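Local coordinates for AvrL567-A (Melampsora lini, PDB 2OPC), which is an avirulence protein of the flax rust fungus, probably recognised by matching disease-resistance proteins of the host plant, at residues T16-Y19 with T23-V26. Sequence-based numbering, arbitrary orientation.
Sequences TRFY and TASV
Phe18 and Val26 meet at the seam of a beta sandwich, where strand 16-19, an edge strand of a four-stranded antiparallel sheet, faces strand 25-28, an edge strand of a three-stranded one. A short connection carries the chain from one sheet edge to the other, and the two segments share apolar packing without a backbone hydrogen bond between them; the strand pairing runs within each sheet, Thr16 and Phe18 bonding through the backbone with Ile121 and Ile119, Val26 with Val34. The Phe18 ring reaches across to segment 23-26. With CG anti to the backbone N (chi1 -179°), the side chain swings its outer edge towards Ala24 and Ser25. CE1 comes to 3.5 Å from Ala24 O, which lies in the ring plane at the edge, so that the ring's C-H rim, and not its pi face, meets the carbonyl. The same CE1 is 3.8 Å from Ala24 CB. Val26 comes at the ring obliquely, its CG2 3.8 Å from Phe18 CD1, while its other methyl, CG1, sits 3.6 Å from Arg17 O. Thr16 and Val26 point at one another tip to tip, Thr16 CG2 standing 4.0 Å from Val26 CG2. Thr16 CG2 lies anti to its own backbone nitrogen, which turns the hydroxyl OG1 aside from the valine and leaves carbon to face carbon. Phe18 is buried: it stacks on Trp36 and touches Val34, Ile119 and Ile121, and thus joins residues of both sheets. The end of the Arg17 side chain leads away, to a salt bridge with Asp111. At the end nearer the connection, Ala24 CB packs 3.4 Å from Tyr19 O, a carbonyl oxygen that also accepts a hydrogen bond from Trp36 NE1.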
ATOM      1  N   THR A  16       5.824  -2.584  -5.074  1.00 28.15           N
ATOM      2  CA  THR A  16       6.769  -2.552  -3.972  1.00 27.75           C
ATOM      3  C   THR A  16       6.373  -3.621  -2.949  1.00 28.34           C
ATOM      4  O   THR A  16       5.196  -3.733  -2.600  1.00 28.63           O
ATOM      5  CB  THR A  16       6.727  -1.165  -3.304  1.00 28.65           C
ATOM      6  OG1 THR A  16       7.126  -0.167  -4.266  1.00 30.60           O
ATOM      7  CG2 THR A  16       7.629  -1.071  -2.080  1.00 30.62           C
ATOM      8  N   ARG A  17       7.340  -4.419  -2.503  1.00 27.72           N
ATOM      9  CA  ARG A  17       7.074  -5.330  -1.382  1.00 27.85           C
ATOM     10  C   ARG A  17       7.017  -4.581  -0.057  1.00 29.15           C
ATOM     11  O   ARG A  17       7.917  -3.790   0.274  1.00 31.83           O
ATOM     12  CB  ARG A  17       8.155  -6.396  -1.310  1.00 28.40           C
ATOM     13  CG  ARG A  17       8.202  -7.244  -2.562  1.00 27.04           C
ATOM     14  CD  ARG A  17       9.165  -8.419  -2.303  1.00 28.45           C
ATOM     15  NE  ARG A  17       9.247  -9.354  -3.415  1.00 29.36           N
ATOM     16  CZ  ARG A  17       9.929 -10.498  -3.366  1.00 31.73           C
ATOM     17  NH1 ARG A  17      10.559 -10.832  -2.245  1.00 33.79           N
ATOM     18  NH2 ARG A  17       9.951 -11.300  -4.419  1.00 35.17           N
ATOM     19  N   PHE A  18       5.953  -4.820   0.692  1.00 28.47           N
ATOM     20  CA  PHE A  18       5.823  -4.213   2.022  1.00 28.93           C
ATOM     21  C   PHE A  18       5.659  -5.376   2.999  1.00 29.96           C
ATOM     22  O   PHE A  18       4.646  -6.081   2.993  1.00 28.98           O
ATOM     23  CB  PHE A  18       4.619  -3.252   2.017  1.00 28.77           C
ATOM     24  CG  PHE A  18       4.369  -2.537   3.336  1.00 28.80           C
ATOM     25  CD1 PHE A  18       5.425  -1.985   4.036  1.00 29.65           C
ATOM     26  CD2 PHE A  18       3.071  -2.425   3.847  1.00 33.51           C
ATOM     27  CE1 PHE A  18       5.193  -1.294   5.218  1.00 30.51           C
ATOM     28  CE2 PHE A  18       2.839  -1.730   5.073  1.00 33.95           C
ATOM     29  CZ  PHE A  18       3.938  -1.188   5.723  1.00 31.82           C
ATOM     30  N   TYR A  19       6.710  -5.563   3.811  1.00 29.71           N
ATOM     31  CA  TYR A  19       6.801  -6.737   4.668  1.00 30.29           C
ATOM     32  C   TYR A  19       5.954  -6.673   5.941  1.00 29.75           C
ATOM     33  O   TYR A  19       5.782  -5.611   6.506  1.00 29.14           O
ATOM     34  CB  TYR A  19       8.279  -7.024   4.992  1.00 31.64           C
ATOM     35  CG  TYR A  19       8.962  -7.710   3.837  1.00 33.36           C
ATOM     36  CD1 TYR A  19       8.931  -9.094   3.719  1.00 34.74           C
ATOM     37  CD2 TYR A  19       9.566  -6.976   2.822  1.00 34.96           C
ATOM     38  CE1 TYR A  19       9.530  -9.752   2.624  1.00 34.38           C
ATOM     39  CE2 TYR A  19      10.186  -7.623   1.721  1.00 35.23           C
ATOM     40  CZ  TYR A  19      10.137  -8.999   1.634  1.00 33.90           C
ATOM     41  OH  TYR A  19      10.732  -9.655   0.572  1.00 36.40           O
ATOM     42  N   THR A  23       7.495  -2.837  12.076  1.00 28.33           N
ATOM     43  CA  THR A  23       8.295  -1.613  11.950  1.00 28.22           C
ATOM     44  C   THR A  23       8.650  -1.313  10.493  1.00 28.77           C
ATOM     45  O   THR A  23       9.387  -0.360  10.204  1.00 29.43           O
ATOM     46  CB  THR A  23       9.593  -1.748  12.795  1.00 28.87           C
ATOM     47  OG1 THR A  23      10.326  -2.910  12.394  1.00 32.00           O
ATOM     48  CG2 THR A  23       9.271  -1.852  14.301  1.00 30.58           C
ATOM     49  N   ALA A  24       8.126  -2.090   9.552  1.00 27.86           N
ATOM     50  CA  ALA A  24       8.459  -1.887   8.128  1.00 28.72           C
ATOM     51  C   ALA A  24       7.972  -0.542   7.619  1.00 29.29           C
ATOM     52  O   ALA A  24       6.918  -0.079   8.042  1.00 29.21           O
ATOM     53  CB  ALA A  24       7.859  -3.007   7.260  1.00 30.86           C
ATOM     54  N   SER A  25       8.719   0.077   6.715  1.00 29.48           N
ATOM     55  CA  SER A  25       8.234   1.317   6.122  1.00 29.15           C
ATOM     56  C   SER A  25       8.825   1.442   4.740  1.00 28.51           C
ATOM     57  O   SER A  25      10.027   1.287   4.575  1.00 29.83           O
ATOM     58  CB  SER A  25       8.585   2.558   6.984  1.00 32.11           C
ATOM     59  OG  SER A  25       7.959   3.745   6.465  1.00 31.42           O
ATOM     60  N   VAL A  26       7.973   1.736   3.744  1.00 27.99           N
ATOM     61  CA  VAL A  26       8.400   1.822   2.347  1.00 28.45           C
ATOM     62  C   VAL A  26       7.937   3.135   1.723  1.00 28.24           C
ATOM     63  O   VAL A  26       7.171   3.889   2.367  1.00 27.77           O
ATOM     64  CB  VAL A  26       7.930   0.631   1.484  1.00 28.37           C
ATOM     65  CG1 VAL A  26       8.497  -0.690   1.988  1.00 30.39           C
ATOM     66  CG2 VAL A  26       6.414   0.519   1.371  1.00 29.52           C
TER